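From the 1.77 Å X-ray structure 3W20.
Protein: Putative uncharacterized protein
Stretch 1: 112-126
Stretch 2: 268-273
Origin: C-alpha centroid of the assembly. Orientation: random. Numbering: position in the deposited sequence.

Stretch 1 (112-126) FVRLFSDALDAKPLT
Stretch 2 268-273: GWRMFD

Selenomethionine Met271, in strand 268-272, reaches back to helix 112-120 and has the largest area covered by the other stretch (146 Å² of 643 Å² buried in all, both sides summed); touching residues of the two stretches are at least 145 apart in sequence. Its long, flexible side chain (chi1 m, chi2 t, chi3 m) brings SE to 3.8 Å from both Val113 CG1 and Phe116 CB, while its CE lies 3.8 Å from Ala122 CB, methyl against methyl.

Helix 112-120 runs nearly antiparallel to strand 268-272 (172°, axes 9.5 Å apart). Asp121 leaves the helix at phi/psi 54/37, and the extended chain that follows pairs parallel with the strand, Lys123 bridging Arg270 and Pro124 bridging Met271. Lys123 N donates to Trp269 O (3.1 Å), Met271 N to Lys123 O (3.0 Å) and Leu125 N to Met271 O (3.0 Å). Pro124, with no amide hydrogen to give, falls between the donors Lys123 N and Leu125 N, its CB pointing away.

Trp269 (chi1 -80°, chi2 103°) offers a broad face to Leu120 (m, t), whose CD1 sits 4.2 Å from the five-membered ring centroid. Water 1 accepts from Trp269 N and donates to Leu120 O.

Lys123 and Arg270 share a sheet face; Lys123 CD covers the guanidinium, and both charged residues keep polar ends on water 2, which accepts from Lys123 NZ and Arg270 NH1. Exposed Lys123 also makes a salt bridge with Asp121 (NZ to OD1, 3.3 Å). Leu125 (t, p) sets CD2 3.8 Å from Phe272 CD2 (chi1 p), apolar residues suited to their buried places.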

ATOM      1  N   PHE A 112      -5.925 -20.190  13.035  1.00 19.67           N
ATOM      2  CA  PHE A 112      -4.877 -20.529  12.077  1.00 18.04           C
ATOM      3  C   PHE A 112      -3.630 -19.649  12.244  1.00 19.49           C
ATOM      4  O   PHE A 112      -2.533 -20.177  12.296  1.00 17.04           O
ATOM      5  CB  PHE A 112      -5.414 -20.488  10.621  1.00 16.87           C
ATOM      6  CG  PHE A 112      -4.354 -20.850   9.603  1.00 18.80           C
ATOM      7  CD1 PHE A 112      -3.844 -22.122   9.555  1.00 19.45           C
ATOM      8  CD2 PHE A 112      -3.835 -19.896   8.746  1.00 18.64           C
ATOM      9  CE1 PHE A 112      -2.829 -22.448   8.623  1.00 16.58           C
ATOM     10  CE2 PHE A 112      -2.819 -20.211   7.824  1.00 15.31           C
ATOM     11  CZ  PHE A 112      -2.316 -21.470   7.770  1.00 15.96           C
ATOM     12  N   VAL A 113      -3.794 -18.331  12.292  1.00 18.66           N
ATOM     13  CA  VAL A 113      -2.630 -17.403  12.379  1.00 17.63           C
ATOM     14  C   VAL A 113      -2.030 -17.584  13.777  1.00 20.92           C
ATOM     15  O   VAL A 113      -0.825 -17.703  13.902  1.00 19.42           O
ATOM     16  CB  VAL A 113      -3.008 -15.959  12.064  1.00 16.70           C
ATOM     17  CG1 VAL A 113      -1.853 -14.974  12.374  1.00 18.61           C
ATOM     18  CG2 VAL A 113      -3.341 -15.804  10.610  1.00 16.83           C
ATOM     19  N   ARG A 114      -2.898 -17.730  14.791  1.00 22.30           N
ATOM     20  CA  ARG A 114      -2.418 -17.910  16.159  1.00 24.96           C
ATOM     21  C   ARG A 114      -1.588 -19.207  16.329  1.00 22.46           C
ATOM     22  O   ARG A 114      -0.688 -19.271  17.162  1.00 21.71           O
ATOM     23  CB  ARG A 114      -3.580 -17.856  17.152  1.00 25.74           C
ATOM     24  CG  ARG A 114      -4.097 -16.462  17.410  1.00 32.60           C
ATOM     25  CD  ARG A 114      -5.300 -16.550  18.346  1.00 42.20           C
ATOM     26  NE  ARG A 114      -5.797 -15.192  18.520  1.00 49.58           N
ATOM     27  CZ  ARG A 114      -5.501 -14.392  19.546  1.00 47.68           C
ATOM     28  NH1 ARG A 114      -4.763 -14.824  20.573  1.00 39.58           N
ATOM     29  NH2 ARG A 114      -5.961 -13.147  19.536  1.00 40.77           N
ATOM     30  N   LEU A 115      -1.836 -20.224  15.517  1.00 24.61           N
ATOM     31  CA  LEU A 115      -0.974 -21.399  15.522  1.00 24.04           C
ATOM     32  C   LEU A 115       0.494 -21.040  15.438  1.00 24.51           C
ATOM     33  O   LEU A 115       1.315 -21.480  16.237  1.00 22.47           O
ATOM     34  CB  LEU A 115      -1.387 -22.362  14.398  1.00 27.79           C
ATOM     35  CG  LEU A 115      -1.241 -23.847  14.494  1.00 35.51           C
ATOM     36  CD1 LEU A 115      -1.931 -24.372  15.752  1.00 33.32           C
ATOM     37  CD2 LEU A 115      -1.908 -24.364  13.227  1.00 29.04           C
ATOM     38  N   PHE A 116       0.829 -20.161  14.496  1.00 20.78           N
ATOM     39  CA  PHE A 116       2.170 -19.705  14.361  1.00 21.13           C
ATOM     40  C   PHE A 116       2.555 -18.585  15.277  1.00 20.37           C
ATOM     41  O   PHE A 116       3.681 -18.610  15.792  1.00 22.30           O
ATOM     42  CB  PHE A 116       2.353 -19.261  12.875  1.00 17.80           C
ATOM     43  CG  PHE A 116       2.041 -20.366  11.932  1.00 20.01           C
ATOM     44  CD1 PHE A 116       3.009 -21.338  11.692  1.00 20.67           C
ATOM     45  CD2 PHE A 116       0.783 -20.511  11.381  1.00 20.67           C
ATOM     46  CE1 PHE A 116       2.744 -22.393  10.816  1.00 20.20           C
ATOM     47  CE2 PHE A 116       0.506 -21.562  10.509  1.00 19.68           C
ATOM     48  CZ  PHE A 116       1.468 -22.506  10.245  1.00 19.31           C
ATOM     49  N   SER A 117       1.679 -17.590  15.525  1.00 19.04           N
ATOM     50  CA  SER A 117       2.121 -16.511  16.440  1.00 22.66           C
ATOM     51  C   SER A 117       2.488 -17.073  17.838  1.00 24.85           C
ATOM     52  O   SER A 117       3.478 -16.694  18.457  1.00 24.57           O
ATOM     53  CB  SER A 117       1.111 -15.345  16.528  1.00 23.92           C
ATOM     54  OG  SER A 117      -0.221 -15.699  16.770  1.00 27.68           O
ATOM     55  N   ASP A 118       1.687 -18.020  18.306  1.00 24.80           N
ATOM     56  CA  ASP A 118       1.941 -18.689  19.565  1.00 25.62           C
ATOM     57  C   ASP A 118       3.157 -19.568  19.539  1.00 27.32           C
ATOM     58  O   ASP A 118       3.957 -19.537  20.462  1.00 24.42           O
ATOM     59  CB  ASP A 118       0.730 -19.542  19.996  1.00 27.02           C
ATOM     60  CG  ASP A 118      -0.485 -18.702  20.332  1.00 28.94           C
ATOM     61  OD1 ASP A 118      -0.377 -17.481  20.488  1.00 32.87           O
ATOM     62  OD2 ASP A 118      -1.579 -19.235  20.376  1.00 31.82           O
ATOM     63  N   ALA A 119       3.292 -20.390  18.520  1.00 22.40           N
ATOM     64  CA  ALA A 119       4.367 -21.309  18.536  1.00 23.57           C
ATOM     65  C   ALA A 119       5.740 -20.613  18.375  1.00 21.83           C
ATOM     66  O   ALA A 119       6.734 -21.048  18.950  1.00 26.59           O
ATOM     67  CB  ALA A 119       4.168 -22.365  17.475  1.00 24.86           C
ATOM     68  N   LEU A 120       5.817 -19.587  17.538  1.00 19.53           N
ATOM     69  CA  LEU A 120       7.080 -19.064  17.110  1.00 20.23           C
ATOM     70  C   LEU A 120       7.316 -17.645  17.589  1.00 20.74           C
ATOM     71  O   LEU A 120       8.324 -17.066  17.284  1.00 21.38           O
ATOM     72  CB  LEU A 120       7.140 -19.036  15.587  1.00 20.36           C
ATOM     73  CG  LEU A 120       6.867 -20.371  14.887  1.00 20.36           C
ATOM     74  CD1 LEU A 120       6.853 -20.171  13.366  1.00 18.91           C
ATOM     75  CD2 LEU A 120       8.040 -21.268  15.203  1.00 21.90           C
ATOM     76  N   ASP A 121       6.356 -17.083  18.305  1.00 22.03           N
ATOM     77  CA  ASP A 121       6.332 -15.628  18.511  1.00 24.17           C
ATOM     78  C   ASP A 121       6.375 -14.925  17.168  1.00 23.23           C
ATOM     79  O   ASP A 121       6.975 -13.840  17.051  1.00 23.58           O
ATOM     80  CB  ASP A 121       7.498 -15.126  19.421  1.00 25.85           C
ATOM     81  CG  ASP A 121       7.212 -13.746  20.073  1.00 35.54           C
ATOM     82  OD1 ASP A 121       6.071 -13.209  20.004  1.00 33.12           O
ATOM     83  OD2 ASP A 121       8.163 -13.204  20.696  1.00 36.13           O
ATOM     84  N   ALA A 122       5.708 -15.489  16.157  1.00 22.53           N
ATOM     85  CA  ALA A 122       5.742 -14.852  14.820  1.00 20.69           C
ATOM     86  C   ALA A 122       4.907 -13.561  14.819  1.00 21.44           C
ATOM     87  O   ALA A 122       3.925 -13.399  15.627  1.00 19.30           O
ATOM     88  CB  ALA A 122       5.195 -15.824  13.756  1.00 21.93           C
ATOM     89  N   LYS A 123       5.276 -12.647  13.930  1.00 19.87           N
ATOM     90  CA  LYS A 123       4.518 -11.417  13.739  1.00 21.19           C
ATOM     91  C   LYS A 123       4.310 -11.250  12.231  1.00 20.02           C
ATOM     92  O   LYS A 123       5.002 -11.889  11.459  1.00 20.18           O
ATOM     93  CB  LYS A 123       5.325 -10.260  14.295  1.00 24.04           C
ATOM     94  CG  LYS A 123       5.292 -10.157  15.821  1.00 27.97           C
ATOM     95  CD  LYS A 123       6.569  -9.474  16.295  1.00 33.22           C
ATOM     96  CE  LYS A 123       6.580  -9.313  17.812  1.00 41.42           C
ATOM     97  NZ  LYS A 123       7.218 -10.543  18.338  1.00 44.31           N
ATOM     98  N   PRO A 124       3.362 -10.403  11.801  1.00 19.44           N
ATOM     99  CA  PRO A 124       3.264 -10.125  10.337  1.00 19.84           C
ATOM    100  C   PRO A 124       4.553  -9.498   9.826  1.00 18.47           C
ATOM    101  O   PRO A 124       5.171  -8.660  10.522  1.00 19.06           O
ATOM    102  CB  PRO A 124       2.127  -9.122  10.218  1.00 24.44           C
ATOM    103  CG  PRO A 124       1.619  -8.862  11.643  1.00 25.56           C
ATOM    104  CD  PRO A 124       2.418  -9.639  12.652  1.00 23.18           C
ATOM    105  N   LEU A 125       4.962  -9.863   8.620  1.00 18.08           N
ATOM    106  CA  LEU A 125       6.096  -9.232   7.976  1.00 16.98           C
ATOM    107  C   LEU A 125       5.727  -7.765   7.722  1.00 17.00           C
ATOM    108  O   LEU A 125       4.561  -7.443   7.435  1.00 16.72           O
ATOM    109  CB  LEU A 125       6.393  -9.920   6.628  1.00 15.80           C
ATOM    110  CG  LEU A 125       7.599  -9.406   5.885  1.00 17.69           C
ATOM    111  CD1 LEU A 125       8.869  -9.628   6.713  1.00 17.96           C
ATOM    112  CD2 LEU A 125       7.567 -10.152   4.549  1.00 16.85           C
ATOM    113  N   THR A 126       6.698  -6.881   7.826  1.00 18.19           N
ATOM    114  CA  THR A 126       6.437  -5.443   7.584  1.00 21.05           C
ATOM    115  C   THR A 126       7.449  -4.924   6.582  1.00 21.20           C
ATOM    116  O   THR A 126       8.537  -5.495   6.389  1.00 20.83           O
ATOM    117  CB  THR A 126       6.507  -4.610   8.889  1.00 21.61           C
ATOM    118  OG1 THR A 126       7.814  -4.699   9.473  1.00 22.35           O
ATOM    119  CG2 THR A 126       5.386  -5.005   9.906  1.00 21.02           C
ATOM    120  N   GLY A 268      12.918 -12.020  14.113  1.00 25.05           N
ATOM    121  CA  GLY A 268      12.088 -13.141  14.520  1.00 22.72           C
ATOM    122  C   GLY A 268      11.347 -13.653  13.272  1.00 22.19           C
ATOM    123  O   GLY A 268      11.491 -13.126  12.149  1.00 24.27           O
ATOM    124  N   TRP A 269      10.502 -14.613  13.514  1.00 21.85           N
ATOM    125  CA  TRP A 269       9.655 -15.229  12.478  1.00 18.57           C
ATOM    126  C   TRP A 269       8.609 -14.282  12.014  1.00 18.32           C
ATOM    127  O   TRP A 269       7.945 -13.614  12.814  1.00 18.14           O
ATOM    128  CB  TRP A 269       9.007 -16.418  13.137  1.00 18.68           C
ATOM    129  CG  TRP A 269       9.923 -17.603  13.198  1.00 20.08           C
ATOM    130  CD1 TRP A 269      10.636 -18.088  14.319  1.00 22.89           C
ATOM    131  CD2 TRP A 269      10.301 -18.447  12.101  1.00 18.89           C
ATOM    132  NE1 TRP A 269      11.438 -19.148  13.958  1.00 22.77           N
ATOM    133  CE2 TRP A 269      11.242 -19.436  12.636  1.00 21.02           C
ATOM    134  CE3 TRP A 269       9.925 -18.533  10.763  1.00 17.83           C
ATOM    135  CZ2 TRP A 269      11.790 -20.418  11.821  1.00 17.81           C
ATOM    136  CZ3 TRP A 269      10.481 -19.534   9.989  1.00 18.71           C
ATOM    137  CH2 TRP A 269      11.384 -20.460  10.522  1.00 16.47           C
ATOM    138  N   ARG A 270       8.445 -14.171  10.711  1.00 15.65           N
ATOM    139  CA  ARG A 270       7.471 -13.286  10.139  1.00 16.53           C
ATOM    140  C   ARG A 270       6.532 -14.064   9.162  1.00 16.36           C
ATOM    141  O   ARG A 270       6.993 -14.951   8.440  1.00 16.86           O
ATOM    142  CB  ARG A 270       8.169 -12.125   9.445  1.00 15.50           C
ATOM    143  CG  ARG A 270       8.977 -11.225  10.398  1.00 17.80           C
ATOM    144  CD  ARG A 270       8.033 -10.493  11.314  1.00 17.71           C
ATOM    145  NE  ARG A 270       8.726  -9.536  12.206  1.00 20.14           N
ATOM    146  CZ  ARG A 270       9.183  -9.839  13.421  1.00 21.66           C
ATOM    147  NH1 ARG A 270       9.072 -11.069  13.964  1.00 20.35           N
ATOM    148  NH2 ARG A 270       9.730  -8.858  14.141  1.00 22.31           N
HETATM  149  N   MSE A 271       5.256 -13.681   9.127  1.00 14.71           N
HETATM  150  CA  MSE A 271       4.200 -14.375   8.363  1.00 15.01           C
HETATM  151  C   MSE A 271       3.709 -13.431   7.272  1.00 17.43           C
HETATM  152  O   MSE A 271       3.570 -12.223   7.474  1.00 19.35           O
HETATM  153  CB  MSE A 271       2.940 -14.608   9.226  1.00 16.37           C
HETATM  154  CG  MSE A 271       3.306 -15.595  10.351  1.00 17.77           C
HETATM  155 SE   MSE A 271       1.794 -15.739  11.615  1.00 25.27          SE
HETATM  156  CE  MSE A 271       2.081 -13.970  12.485  1.00 21.07           C
ATOM    157  N   PHE A 272       3.405 -13.986   6.105  1.00 16.69           N
ATOM    158  CA  PHE A 272       2.826 -13.215   5.053  1.00 15.44           C
ATOM    159  C   PHE A 272       2.175 -14.150   4.051  1.00 16.27           C
ATOM    160  O   PHE A 272       2.493 -15.370   4.018  1.00 15.54           O
ATOM    161  CB  PHE A 272       3.899 -12.374   4.365  1.00 15.55           C
ATOM    162  CG  PHE A 272       4.980 -13.200   3.670  1.00 18.09           C
ATOM    163  CD1 PHE A 272       4.859 -13.503   2.324  1.00 18.41           C
ATOM    164  CD2 PHE A 272       6.066 -13.670   4.415  1.00 18.49           C
ATOM    165  CE1 PHE A 272       5.832 -14.268   1.664  1.00 23.31           C
ATOM    166  CE2 PHE A 272       7.043 -14.468   3.757  1.00 21.15           C
ATOM    167  CZ  PHE A 272       6.922 -14.725   2.387  1.00 19.04           C
ATOM    168  N   ASP A 273       1.277 -13.581   3.229  1.00 17.52           N
ATOM    169  CA  ASP A 273       0.751 -14.266   2.061  1.00 19.63           C
ATOM    170  C   ASP A 273       0.514 -13.266   0.917  1.00 21.36           C
ATOM    171  O   ASP A 273       0.294 -13.634  -0.211  1.00 23.39           O
ATOM    172  CB  ASP A 273      -0.507 -15.001   2.401  1.00 20.89           C
ATOM    173  CG  ASP A 273      -0.814 -16.102   1.369  1.00 31.04           C
ATOM    174  OD1 ASP A 273       0.075 -16.579   0.656  1.00 29.61           O
ATOM    175  OD2 ASP A 273      -1.940 -16.493   1.264  1.00 32.25           O
ATOM    176  OXT ASP A 273       0.524 -12.087   1.168  1.00 21.94           O
TER
HETATM  177  O   HOH W   1      10.212 -15.288  16.361  1.00 22.56           O
HETATM  178  O   HOH W   2       9.209 -11.945  16.627  1.00 22.15           O
HETATM  179  O   HOH W   3       8.923  -7.503   9.862  1.00 26.58           O